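Side-chain contacts in putative LacI-family transcriptional regulator (Bacteroides fragilis, PDB 3GBV), which probably regulates transcription by binding operator DNA, and may sense a small effector through its periplasmic-binding-protein-like domain: residues V139-I144 with Y212-Y217; E155-G160 with I205-K210; L177-H180 with E186-R189; D193-H198 with S224-I229. All coordinates share one frame; numbering follows the deposited sequence.

Contact 1: residues V139-I144 with Y212-Y217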
loop_
_atom_site.group_PDB
_atom_site.type_symbol
_atom_site.label_atom_id
_atom_site.label_comp_id
_atom_site.label_asym_id
_atom_site.label_seq_id
_atom_site.Cartn_x
_atom_site.Cartn_y
_atom_site.Cartn_z
ATOM N N VAL A 139 -13.300 -18.131 11.651
ATOM C CA VAL A 139 -14.341 -18.424 10.685
ATOM C C VAL A 139 -14.223 -17.629 9.403
ATOM O O VAL A 139 -13.841 -16.461 9.409
ATOM C CB VAL A 139 -15.741 -18.186 11.290
ATOM C CG1 VAL A 139 -15.865 -16.745 11.764
ATOM C CG2 VAL A 139 -16.821 -18.518 10.263
ATOM N N ILE A 140 -14.545 -18.291 8.301
ATOM C CA ILE A 140 -14.544 -17.672 6.988
ATOM C C ILE A 140 -15.996 -17.315 6.699
ATOM O O ILE A 140 -16.879 -18.163 6.835
ATOM C CB ILE A 140 -14.090 -18.652 5.890
ATOM C CG1 ILE A 140 -12.635 -19.063 6.113
ATOM C CG2 ILE A 140 -14.294 -18.007 4.522
ATOM C CD1 ILE A 140 -12.183 -20.180 5.217
ATOM N N PHE A 141 -16.241 -16.069 6.306
ATOM C CA PHE A 141 -17.584 -15.616 5.977
ATOM C C PHE A 141 -17.738 -15.555 4.460
ATOM O O PHE A 141 -16.892 -14.976 3.760
ATOM C CB PHE A 141 -17.838 -14.222 6.552
ATOM C CG PHE A 141 -17.926 -14.184 8.048
ATOM C CD1 PHE A 141 -19.079 -14.621 8.704
ATOM C CD2 PHE A 141 -16.857 -13.714 8.807
ATOM C CE1 PHE A 141 -19.166 -14.591 10.099
ATOM C CE2 PHE A 141 -16.932 -13.680 10.200
ATOM C CZ PHE A 141 -18.088 -14.119 10.847
ATOM N N ARG A 142 -18.814 -16.148 3.953
ATOM C CA ARG A 142 -19.086 -16.135 2.525
ATOM C C ARG A 142 -20.506 -15.695 2.283
ATOM O O ARG A 142 -21.327 -15.643 3.202
ATOM C CB ARG A 142 -18.948 -17.522 1.892
ATOM C CG ARG A 142 -17.624 -18.211 2.053
ATOM C CD ARG A 142 -17.554 -19.374 1.070
ATOM N NE ARG A 142 -16.507 -20.324 1.413
ATOM C CZ ARG A 142 -16.694 -21.377 2.198
ATOM N NH1 ARG A 142 -17.894 -21.619 2.712
ATOM N NH2 ARG A 142 -15.680 -22.183 2.486
ATOM N N LYS A 143 -20.785 -15.380 1.027
ATOM C CA LYS A 143 -22.121 -15.011 0.622
ATOM C C LYS A 143 -22.348 -15.561 -0.776
ATOM O O LYS A 143 -21.858 -15.017 -1.770
ATOM C CB LYS A 143 -22.334 -13.506 0.642
ATOM C CG LYS A 143 -23.792 -13.215 0.906
ATOM C CD LYS A 143 -24.194 -11.777 0.717
ATOM C CE LYS A 143 -25.684 -11.671 0.974
ATOM N NZ LYS A 143 -26.155 -10.277 1.124
ATOM N N ILE A 144 -23.114 -16.644 -0.830
ATOM C CA ILE A 144 -23.389 -17.340 -2.074
ATOM C C ILE A 144 -24.736 -17.068 -2.727
ATOM O O ILE A 144 -25.711 -16.700 -2.070
ATOM C CB ILE A 144 -23.261 -18.852 -1.858
ATOM C CG1 ILE A 144 -24.340 -19.328 -0.885
ATOM C CG2 ILE A 144 -21.890 -19.176 -1.280
ATOM C CD1 ILE A 144 -24.341 -20.814 -0.655
ATOM N N TYR A 212 -18.560 -5.387 5.140
ATOM C CA TYR A 212 -19.379 -4.466 5.918
ATOM C C TYR A 212 -20.666 -5.120 6.424
ATOM O O TYR A 212 -21.241 -4.681 7.424
ATOM C CB TYR A 212 -19.720 -3.221 5.085
ATOM C CG TYR A 212 -20.606 -3.487 3.886
ATOM C CD1 TYR A 212 -21.978 -3.685 4.040
ATOM C CD2 TYR A 212 -20.074 -3.548 2.599
ATOM C CE1 TYR A 212 -22.799 -3.936 2.949
ATOM C CE2 TYR A 212 -20.894 -3.801 1.492
ATOM C CZ TYR A 212 -22.256 -3.995 1.681
ATOM O OH TYR A 212 -23.079 -4.244 0.610
ATOM N N ILE A 213 -21.123 -6.159 5.727
ATOM C CA ILE A 213 -22.341 -6.863 6.126
ATOM C C ILE A 213 -22.120 -7.445 7.521
ATOM O O ILE A 213 -22.991 -7.376 8.386
ATOM C CB ILE A 213 -22.678 -8.017 5.142
ATOM C CG1 ILE A 213 -23.079 -7.445 3.787
ATOM C CG2 ILE A 213 -23.809 -8.870 5.690
ATOM C CD1 ILE A 213 -23.168 -8.486 2.698
ATOM N N ILE A 214 -20.939 -8.012 7.729
ATOM C CA ILE A 214 -20.592 -8.608 9.008
ATOM C C ILE A 214 -20.215 -7.504 9.982
ATOM O O ILE A 214 -20.539 -7.568 11.168
ATOM C CB ILE A 214 -19.386 -9.553 8.883
ATOM C CG1 ILE A 214 -19.601 -10.562 7.745
ATOM C CG2 ILE A 214 -19.156 -10.257 10.213
ATOM C CD1 ILE A 214 -20.674 -11.582 8.023
ATOM N N GLY A 215 -19.516 -6.497 9.475
ATOM C CA GLY A 215 -19.102 -5.397 10.321
ATOM C C GLY A 215 -20.263 -4.593 10.879
ATOM O O GLY A 215 -20.281 -4.262 12.066
ATOM N N GLU A 216 -21.224 -4.263 10.022
ATOM C CA GLU A 216 -22.384 -3.493 10.442
ATOM C C GLU A 216 -23.270 -4.339 11.341
ATOM O O GLU A 216 -23.989 -3.807 12.185
ATOM C CB GLU A 216 -23.161 -2.998 9.222
ATOM C CG GLU A 216 -22.355 -2.042 8.355
ATOM C CD GLU A 216 -23.091 -1.613 7.105
ATOM O OE1 GLU A 216 -22.534 -0.792 6.344
ATOM O OE2 GLU A 216 -24.222 -2.097 6.880
ATOM N N TYR A 217 -23.219 -5.655 11.167
ATOM C CA TYR A 217 -24.005 -6.539 12.019
ATOM C C TYR A 217 -23.480 -6.410 13.447
ATOM O O TYR A 217 -24.255 -6.265 14.394
ATOM C CB TYR A 217 -23.879 -7.995 11.572
ATOM C CG TYR A 217 -24.395 -8.976 12.601
ATOM C CD1 TYR A 217 -25.767 -9.210 12.752
ATOM C CD2 TYR A 217 -23.516 -9.651 13.445
ATOM C CE1 TYR A 217 -26.248 -10.095 13.724
ATOM C CE2 TYR A 217 -23.984 -10.531 14.417
ATOM C CZ TYR A 217 -25.350 -10.748 14.549
ATOM O OH TYR A 217 -25.814 -11.610 15.512
#
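Phe-141 offers one ring face to Ile-214, and walking out along the phenylalanine shows how the two branches of one isoleucine can share an aromatic face. CB begins at the margin, 4.1 Å from Ile-214 CD1. CG comes closer to the same methyl, and Phe-141 CD1 makes the tightest approach, 3.5 Å from Ile-214 CD1; CE1 is the last to lean on it. At the far side CE2 and CZ meet the other branch, with Phe-141 CZ 4.1 Å from Ile-214 CG2. Ile-214 CD1 stands 4.0 Å from the centroid of the Phe-141 ring and 30° off its normal, a CH-pi contact. Both side-chain torsions of the isoleucine lie near -60° (chi1 -51°, chi2 -69°), which folds CD1 down onto the ring while CG2 is left for the rim. Two residues along the strand, on the same side, Lys-143 runs out extended across Ile-213, its NZ 3.8 Å from Ile-213 CD1. That ammonium forms a salt bridge with Asp-187. A hydrophobic strand face roofed by the helix of a neighbouring beta-alpha-beta unit, here helix 212-220 over strand 137-144, is typical of the Rossmann-like lobes of periplasmic binding proteins.

Contact 2: residues E155-G160 with I205-K210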
loop_
_atom_site.group_PDB
_atom_site.type_symbol
_atom_site.label_atom_id
_atom_site.label_comp_id
_atom_site.label_asym_id
_atom_site.label_seq_id
_atom_site.Cartn_x
_atom_site.Cartn_y
_atom_site.Cartn_z
ATOM N N GLU A 155 -12.368 -18.020 -4.495
ATOM C CA GLU A 155 -12.126 -19.430 -4.215
ATOM C C GLU A 155 -10.636 -19.684 -4.028
ATOM O O GLU A 155 -10.207 -20.311 -3.062
ATOM C CB GLU A 155 -12.636 -20.291 -5.372
ATOM C CG GLU A 155 -12.543 -21.791 -5.128
ATOM C CD GLU A 155 -12.363 -22.589 -6.418
ATOM O OE1 GLU A 155 -13.050 -22.271 -7.414
ATOM O OE2 GLU A 155 -11.540 -23.536 -6.433
ATOM N N SER A 156 -9.850 -19.181 -4.965
ATOM C CA SER A 156 -8.413 -19.350 -4.937
ATOM C C SER A 156 -7.787 -18.714 -3.684
ATOM O O SER A 156 -6.868 -19.283 -3.078
ATOM C CB SER A 156 -7.836 -18.736 -6.210
ATOM O OG SER A 156 -6.677 -19.416 -6.619
ATOM N N ARG A 157 -8.275 -17.532 -3.306
ATOM C CA ARG A 157 -7.774 -16.847 -2.115
ATOM C C ARG A 157 -7.945 -17.769 -0.922
ATOM O O ARG A 157 -7.073 -17.862 -0.060
ATOM C CB ARG A 157 -8.557 -15.549 -1.846
ATOM C CG ARG A 157 -8.109 -14.345 -2.656
ATOM C CD ARG A 157 -9.069 -13.175 -2.470
ATOM N NE ARG A 157 -8.716 -12.033 -3.311
ATOM C CZ ARG A 157 -9.484 -10.958 -3.457
ATOM N NH1 ARG A 157 -10.647 -10.895 -2.820
ATOM N NH2 ARG A 157 -9.086 -9.949 -4.222
ATOM N N GLU A 158 -9.081 -18.456 -0.892
ATOM C CA GLU A 158 -9.398 -19.367 0.193
ATOM C C GLU A 158 -8.410 -20.529 0.248
ATOM O O GLU A 158 -8.024 -20.981 1.326
ATOM C CB GLU A 158 -10.831 -19.888 0.036
ATOM C CG GLU A 158 -11.406 -20.386 1.335
ATOM C CD GLU A 158 -12.849 -20.818 1.210
ATOM O OE1 GLU A 158 -13.695 -19.993 0.799
ATOM O OE2 GLU A 158 -13.133 -21.990 1.533
ATOM N N ILE A 159 -7.994 -21.007 -0.917
ATOM C CA ILE A 159 -7.034 -22.103 -0.987
ATOM C C ILE A 159 -5.670 -21.687 -0.418
ATOM O O ILE A 159 -5.007 -22.469 0.272
ATOM C CB ILE A 159 -6.861 -22.592 -2.451
ATOM C CG1 ILE A 159 -8.138 -23.305 -2.907
ATOM C CG2 ILE A 159 -5.680 -23.542 -2.560
ATOM C CD1 ILE A 159 -8.119 -23.708 -4.374
ATOM N N GLY A 160 -5.252 -20.460 -0.708
ATOM C CA GLY A 160 -3.975 -19.988 -0.201
ATOM C C GLY A 160 -4.067 -19.777 1.297
ATOM O O GLY A 160 -3.098 -19.957 2.043
ATOM N N ILE A 205 -12.878 -13.776 8.794
ATOM C CA ILE A 205 -12.402 -13.209 7.544
ATOM C C ILE A 205 -13.356 -13.539 6.401
ATOM O O ILE A 205 -14.036 -14.563 6.433
ATOM C CB ILE A 205 -10.990 -13.774 7.196
ATOM C CG1 ILE A 205 -10.478 -13.186 5.881
ATOM C CG2 ILE A 205 -11.048 -15.305 7.078
ATOM C CD1 ILE A 205 -9.031 -13.549 5.594
ATOM N N THR A 206 -13.417 -12.651 5.410
ATOM C CA THR A 206 -14.232 -12.858 4.221
ATOM C C THR A 206 -13.359 -12.535 3.002
ATOM O O THR A 206 -12.456 -11.698 3.084
ATOM C CB THR A 206 -15.483 -11.949 4.196
ATOM O OG1 THR A 206 -16.325 -12.351 3.107
ATOM C CG2 THR A 206 -15.100 -10.491 3.996
ATOM N N PHE A 207 -13.621 -13.186 1.876
ATOM C CA PHE A 207 -12.826 -12.945 0.674
ATOM C C PHE A 207 -13.576 -12.182 -0.394
ATOM O O PHE A 207 -13.031 -11.906 -1.458
ATOM C CB PHE A 207 -12.297 -14.268 0.115
ATOM C CG PHE A 207 -11.404 -14.987 1.065
ATOM C CD1 PHE A 207 -10.157 -14.467 1.391
ATOM C CD2 PHE A 207 -11.835 -16.150 1.695
ATOM C CE1 PHE A 207 -9.351 -15.096 2.341
ATOM C CE2 PHE A 207 -11.042 -16.784 2.642
ATOM C CZ PHE A 207 -9.796 -16.259 2.969
ATOM N N ASN A 208 -14.836 -11.858 -0.126
ATOM C CA ASN A 208 -15.592 -11.074 -1.086
ATOM C C ASN A 208 -15.375 -9.654 -0.592
ATOM O O ASN A 208 -14.658 -9.461 0.387
ATOM C CB ASN A 208 -17.077 -11.476 -1.109
ATOM C CG ASN A 208 -17.739 -11.422 0.257
ATOM O OD1 ASN A 208 -17.836 -10.362 0.881
ATOM N ND2 ASN A 208 -18.217 -12.574 0.722
ATOM N N SER A 209 -15.966 -8.658 -1.240
ATOM C CA SER A 209 -15.728 -7.282 -0.813
ATOM C C SER A 209 -16.831 -6.642 0.023
ATOM O O SER A 209 -16.837 -5.425 0.207
ATOM C CB SER A 209 -15.452 -6.411 -2.037
ATOM O OG SER A 209 -16.502 -6.512 -2.982
ATOM N N LYS A 210 -17.744 -7.461 0.534
ATOM C CA LYS A 210 -18.874 -6.979 1.325
ATOM C C LYS A 210 -18.701 -7.307 2.808
ATOM O O LYS A 210 -19.653 -7.740 3.461
ATOM C CB LYS A 210 -20.168 -7.633 0.829
ATOM C CG LYS A 210 -20.290 -7.751 -0.684
ATOM C CD LYS A 210 -20.687 -6.438 -1.335
ATOM C CE LYS A 210 -22.202 -6.263 -1.357
ATOM N NZ LYS A 210 -22.875 -7.282 -2.223
#
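Phe-207 lays one ring face against the backbone of helix 152-168, and the packing there is close: Arg-157 C and Glu-158 CA lie over the ring, and Glu-158 N stands above its centre at 4.3 Å. The two flanking side chains fill in at the rim. Arg-157 CB comes to 3.8 Å from Phe-207 CD1, while Glu-158 CG meets the far edge of the same face, 3.8 Å from Phe-207 CE2. Beyond CG, Glu-158 leaves the ring for salt bridges with Arg-162 and Arg-142, which meet its charge.

The phenylalanine lies near the carboxyl end of strand 203-206, at the carboxyl ends of the parallel strands, where Rossmann-like lobes of periplasmic binding proteins and LacI-type regulators carry the loops that face the ligand cleft. Arg-157 spans the change from packed to polar. Its chain is extended from CG to NE, which carries the guanidinium past the ring to meet Phe-207 O at its edge, in plane. The bond is weak, with NH1 2.9 Å from Phe-207 O but an N-H...O angle of only 124°. NE is held more firmly by Gln-153, and NH2 has a weak bond to Gln-115. A 1,2-ethanediol, probably from the crystallisation liquor, lies about 3 Å from this side chain; such molecules often mark pockets.

Beyond the ring the contact thins out into a partly exposed loop that braces itself. Asn-208 OD1 takes the backbone N of Lys-210 at 2.9 Å on an in-plane lone pair, closing an Asx turn, while the Asn-208 side chain starts off away from the helix.

Contact 3: residues L177-H180 with E186-R189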
loop_
_atom_site.group_PDB
_atom_site.type_symbol
_atom_site.label_atom_id
_atom_site.label_comp_id
_atom_site.label_asym_id
_atom_site.label_seq_id
_atom_site.Cartn_x
_atom_site.Cartn_y
_atom_site.Cartn_z
ATOM N N LEU A 177 -19.375 -19.904 7.442
ATOM C CA LEU A 177 -20.738 -19.422 7.558
ATOM C C LEU A 177 -21.124 -18.898 6.194
ATOM O O LEU A 177 -20.531 -17.938 5.701
ATOM C CB LEU A 177 -20.854 -18.298 8.588
ATOM C CG LEU A 177 -22.265 -17.697 8.639
ATOM C CD1 LEU A 177 -23.260 -18.747 9.116
ATOM C CD2 LEU A 177 -22.283 -16.501 9.562
ATOM N N ASN A 178 -22.111 -19.536 5.578
ATOM C CA ASN A 178 -22.558 -19.121 4.263
ATOM C C ASN A 178 -23.849 -18.340 4.333
ATOM O O ASN A 178 -24.865 -18.843 4.811
ATOM C CB ASN A 178 -22.765 -20.335 3.353
ATOM C CG ASN A 178 -21.484 -21.077 3.083
ATOM O OD1 ASN A 178 -20.559 -20.532 2.492
ATOM N ND2 ASN A 178 -21.419 -22.322 3.519
ATOM N N LEU A 179 -23.797 -17.098 3.870
ATOM C CA LEU A 179 -24.977 -16.256 3.825
ATOM C C LEU A 179 -25.550 -16.498 2.428
ATOM O O LEU A 179 -24.832 -16.932 1.526
ATOM C CB LEU A 179 -24.587 -14.785 4.001
ATOM C CG LEU A 179 -23.812 -14.448 5.282
ATOM C CD1 LEU A 179 -23.360 -12.991 5.245
ATOM C CD2 LEU A 179 -24.680 -14.715 6.506
ATOM N N HIS A 180 -26.835 -16.239 2.237
ATOM C CA HIS A 180 -27.423 -16.461 0.925
ATOM C C HIS A 180 -28.032 -15.214 0.312
ATOM O O HIS A 180 -28.783 -14.498 0.967
ATOM C CB HIS A 180 -28.480 -17.559 1.014
ATOM C CG HIS A 180 -27.931 -18.883 1.442
ATOM N ND1 HIS A 180 -27.547 -19.144 2.740
ATOM C CD2 HIS A 180 -27.688 -20.014 0.743
ATOM C CE1 HIS A 180 -27.091 -20.381 2.821
ATOM N NE2 HIS A 180 -27.166 -20.929 1.623
ATOM N N GLU A 186 -32.457 -14.336 6.215
ATOM C CA GLU A 186 -31.783 -13.052 6.233
ATOM C C GLU A 186 -30.409 -13.128 6.844
ATOM O O GLU A 186 -30.174 -13.883 7.783
ATOM C CB GLU A 186 -32.646 -11.997 6.933
ATOM C CG GLU A 186 -33.868 -11.599 6.105
ATOM C CD GLU A 186 -33.493 -11.052 4.729
ATOM O OE1 GLU A 186 -32.449 -11.467 4.171
ATOM O OE2 GLU A 186 -34.249 -10.214 4.193
ATOM N N ASP A 187 -29.500 -12.340 6.282
ATOM C CA ASP A 187 -28.123 -12.306 6.731
ATOM C C ASP A 187 -27.973 -12.224 8.237
ATOM O O ASP A 187 -27.231 -13.004 8.831
ATOM C CB ASP A 187 -27.381 -11.145 6.063
ATOM C CG ASP A 187 -27.087 -11.415 4.604
ATOM O OD1 ASP A 187 -26.522 -10.531 3.929
ATOM O OD2 ASP A 187 -27.424 -12.519 4.133
ATOM N N SER A 188 -28.684 -11.295 8.863
ATOM C CA SER A 188 -28.583 -11.147 10.307
ATOM C C SER A 188 -29.050 -12.389 11.069
ATOM O O SER A 188 -28.526 -12.697 12.144
ATOM C CB SER A 188 -29.364 -9.914 10.772
ATOM O OG SER A 188 -30.744 -10.039 10.491
ATOM N N ARG A 189 -30.024 -13.111 10.524
ATOM C CA ARG A 189 -30.504 -14.312 11.206
ATOM C C ARG A 189 -29.440 -15.414 11.124
ATOM O O ARG A 189 -29.256 -16.179 12.070
ATOM C CB ARG A 189 -31.833 -14.787 10.606
ATOM C CG ARG A 189 -32.664 -15.627 11.579
ATOM C CD ARG A 189 -34.093 -15.840 11.081
ATOM N NE ARG A 189 -34.157 -16.779 9.964
ATOM C CZ ARG A 189 -35.243 -16.995 9.225
ATOM N NH1 ARG A 189 -36.366 -16.332 9.480
ATOM N NH2 ARG A 189 -35.207 -17.877 8.232
HETATM O O HOH W 1 -28.446 -15.123 4.422
#
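The carboxylate of Asp-187 turns one face to Leu-179 and its edge to polar partners. The leucine methyl CD1 lies over that face, 4.1 Å from Asp-187 CG, and on the same side Leu-179 CB comes to 3.6 Å from Asp-187 OD2. Close to the carboxylate plane, OD1 forms a salt bridge with Lys-143 of the adjoining strand, whereas OD2 accepts from an in-plane water 2.8 Å away. That water in turn takes the N-H of His-180, its oxygen 2.9 Å from His-180 N, so a shared water bridges strand and helix beside the direct packing. The other flat group, the imidazole of His-180, leads away from the helix and leans on Ile-144.

Between them these residues frame the turn of a beta-alpha-beta unit, with strand 173-180, the edge strand of the sheet, passing through a short loop into helix 187-197. Glu-186 occupies the N-cap position and Asp-187 opens the first turn, where the helix dipole, together with Lys-143, would be expected to favour a negative carboxylate. Asp-187 CG lies anti to its own carbonyl carbon (chi1 -73°), which swings the acid back over the strand. Leu-179 CD2 also reaches the helix backbone, 3.9 Å from Asp-187 O.

Contact 4: residues D193-H198 with S224-I229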
loop_
_atom_site.group_PDB
_atom_site.type_symbol
_atom_site.label_atom_id
_atom_site.label_comp_id
_atom_site.label_asym_id
_atom_site.label_seq_id
_atom_site.Cartn_x
_atom_site.Cartn_y
_atom_site.Cartn_z
ATOM N N ASP A 193 -27.646 -17.189 14.659
ATOM C CA ASP A 193 -27.498 -18.613 14.915
ATOM C C ASP A 193 -26.028 -18.991 15.052
ATOM O O ASP A 193 -25.656 -19.703 15.980
ATOM C CB ASP A 193 -28.157 -19.441 13.799
ATOM C CG ASP A 193 -29.684 -19.326 13.804
ATOM O OD1 ASP A 193 -30.284 -19.397 14.899
ATOM O OD2 ASP A 193 -30.290 -19.175 12.720
ATOM N N PHE A 194 -25.189 -18.494 14.145
ATOM C CA PHE A 194 -23.763 -18.804 14.188
ATOM C C PHE A 194 -23.105 -18.379 15.494
ATOM O O PHE A 194 -22.449 -19.180 16.155
ATOM C CB PHE A 194 -23.021 -18.134 13.019
ATOM C CG PHE A 194 -21.523 -18.287 13.093
ATOM C CD1 PHE A 194 -20.915 -19.478 12.716
ATOM C CD2 PHE A 194 -20.729 -17.262 13.607
ATOM C CE1 PHE A 194 -19.537 -19.651 12.855
ATOM C CE2 PHE A 194 -19.350 -17.424 13.750
ATOM C CZ PHE A 194 -18.752 -18.621 13.375
ATOM N N PHE A 195 -23.273 -17.115 15.863
ATOM C CA PHE A 195 -22.659 -16.620 17.086
ATOM C C PHE A 195 -23.272 -17.252 18.324
ATOM O O PHE A 195 -22.655 -17.273 19.391
ATOM C CB PHE A 195 -22.763 -15.099 17.142
ATOM C CG PHE A 195 -21.753 -14.401 16.280
ATOM C CD1 PHE A 195 -22.152 -13.479 15.320
ATOM C CD2 PHE A 195 -20.394 -14.672 16.427
ATOM C CE1 PHE A 195 -21.210 -12.836 14.514
ATOM C CE2 PHE A 195 -19.444 -14.034 15.626
ATOM C CZ PHE A 195 -19.856 -13.114 14.670
ATOM N N ARG A 196 -24.484 -17.776 18.170
ATOM C CA ARG A 196 -25.178 -18.436 19.268
ATOM C C ARG A 196 -24.544 -19.800 19.472
ATOM O O ARG A 196 -24.171 -20.168 20.586
ATOM C CB ARG A 196 -26.657 -18.609 18.930
ATOM C CG ARG A 196 -27.421 -19.494 19.900
ATOM C CD ARG A 196 -28.900 -19.509 19.559
ATOM N NE ARG A 196 -29.459 -18.161 19.580
ATOM C CZ ARG A 196 -30.001 -17.554 18.529
ATOM N NH1 ARG A 196 -30.068 -18.177 17.358
ATOM N NH2 ARG A 196 -30.464 -16.317 18.648
ATOM N N GLU A 197 -24.415 -20.539 18.376
ATOM C CA GLU A 197 -23.829 -21.869 18.403
ATOM C C GLU A 197 -22.306 -21.810 18.558
ATOM O O GLU A 197 -21.667 -22.788 18.953
ATOM C CB GLU A 197 -24.213 -22.623 17.123
ATOM C CG GLU A 197 -23.940 -24.115 17.179
ATOM C CD GLU A 197 -24.289 -24.714 18.533
ATOM O OE1 GLU A 197 -25.428 -24.508 19.015
ATOM O OE2 GLU A 197 -23.415 -25.393 19.116
ATOM N N HIS A 198 -21.725 -20.655 18.257
ATOM C CA HIS A 198 -20.279 -20.484 18.370
ATOM C C HIS A 198 -19.955 -19.203 19.123
ATOM O O HIS A 198 -19.326 -18.303 18.576
ATOM C CB HIS A 198 -19.656 -20.441 16.977
ATOM C CG HIS A 198 -19.888 -21.685 16.178
ATOM N ND1 HIS A 198 -19.247 -22.875 16.453
ATOM C CD2 HIS A 198 -20.711 -21.931 15.133
ATOM C CE1 HIS A 198 -19.667 -23.800 15.609
ATOM N NE2 HIS A 198 -20.554 -23.254 14.798
ATOM N N SER A 224 -18.389 -6.229 20.493
ATOM C CA SER A 224 -17.030 -5.739 20.302
ATOM C C SER A 224 -15.979 -6.798 20.608
ATOM O O SER A 224 -14.783 -6.498 20.668
ATOM C CB SER A 224 -16.785 -4.522 21.192
ATOM O OG SER A 224 -16.749 -4.899 22.555
ATOM N N ASP A 225 -16.425 -8.036 20.800
ATOM C CA ASP A 225 -15.513 -9.128 21.107
ATOM C C ASP A 225 -15.268 -10.001 19.873
ATOM O O ASP A 225 -15.135 -11.224 19.970
ATOM C CB ASP A 225 -16.081 -9.972 22.249
ATOM C CG ASP A 225 -15.054 -10.909 22.834
ATOM O OD1 ASP A 225 -14.038 -10.415 23.371
ATOM O OD2 ASP A 225 -15.256 -12.139 22.750
ATOM N N PHE A 226 -15.201 -9.355 18.713
ATOM C CA PHE A 226 -14.980 -10.046 17.449
ATOM C C PHE A 226 -14.441 -9.041 16.430
ATOM O O PHE A 226 -14.961 -7.927 16.321
ATOM C CB PHE A 226 -16.297 -10.625 16.932
ATOM C CG PHE A 226 -16.131 -11.659 15.853
ATOM C CD1 PHE A 226 -16.020 -13.004 16.178
ATOM C CD2 PHE A 226 -16.087 -11.289 14.510
ATOM C CE1 PHE A 226 -15.868 -13.973 15.178
ATOM C CE2 PHE A 226 -15.934 -12.255 13.499
ATOM C CZ PHE A 226 -15.826 -13.593 13.838
ATOM N N SER A 227 -13.407 -9.439 15.688
ATOM C CA SER A 227 -12.809 -8.574 14.674
ATOM C C SER A 227 -12.692 -9.268 13.309
ATOM O O SER A 227 -12.349 -10.453 13.225
ATOM C CB SER A 227 -11.426 -8.110 15.130
ATOM O OG SER A 227 -10.548 -9.209 15.279
ATOM N N LEU A 228 -12.986 -8.519 12.249
ATOM C CA LEU A 228 -12.917 -9.043 10.893
ATOM C C LEU A 228 -11.707 -8.561 10.112
ATOM O O LEU A 228 -11.070 -7.561 10.446
ATOM C CB LEU A 228 -14.131 -8.616 10.054
ATOM C CG LEU A 228 -15.604 -9.005 10.200
ATOM C CD1 LEU A 228 -15.722 -10.430 10.707
ATOM C CD2 LEU A 228 -16.291 -8.033 11.118
ATOM N N ILE A 229 -11.422 -9.298 9.046
ATOM C CA ILE A 229 -10.394 -8.949 8.089
ATOM C C ILE A 229 -11.214 -9.003 6.807
ATOM O O ILE A 229 -11.905 -9.983 6.541
ATOM C CB ILE A 229 -9.248 -9.968 8.028
ATOM C CG1 ILE A 229 -8.298 -9.734 9.201
ATOM C CG2 ILE A 229 -8.482 -9.826 6.691
ATOM C CD1 ILE A 229 -6.989 -10.485 9.079
#
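Phe-195 drives the edge of its ring into the face of Phe-226, a T-shaped pair with centroids 5.0 Å apart and planes at 79°. The point of the wedge is CE2, which stands 3.5 Å above the Phe-226 plane toward the rim and is 3.6 Å from both Phe-226 CE1 and Phe-226 CD1; CZ follows a little farther off. The two rings use different first torsions. On the helix, Phe-195 has CG beside its backbone N and anti to the carbonyl carbon, and the ring edge, CE2 and CZ, meets Phe-226. Near the start of strand 227-231, Phe-226 has CG anti to N (chi1 -164°), and with chi2 at 91° it presents its face broadside. The preceding Phe-194 adopts the anti rotamer too, and its CD2 lies 3.8 Å above one face of Phe-195. Leu-228 CD1 comes up at the edge of the Phe-226 ring, in plane. Lys-223 adds a cation-pi interaction to Phe-195, and Leu-218 of helix 212-220 touches both members of the pair. Such an aromatic cluster, between the last turn of one helix and the region near the start of a strand, packs at the amino-terminal ends of the parallel strands in this Rossmann-like lobe.

In the fold
All four contacts belong to the same lobe and reach one sheet, yet they differ with position. Contacts 2 and 4 are buried; contacts 1 and 3 are only partly so. Helices 187-197 and 212-220, used by contacts 1, 3 and 4, cover one side of that sheet, whereas contact 2 brings helix 152-168 to the other. Contacts 3 and 4 share helix 187-197, at its start and its end: water and charge serve the first, aromatic rings the second. Contact 1 lies between them, joined to contact 3 by the Lys-143 to Asp-187 salt bridge and to contact 4 through Leu-228. Arg-142 to Glu-158 links it to contact 2, where apolar packing gives way to polar groups.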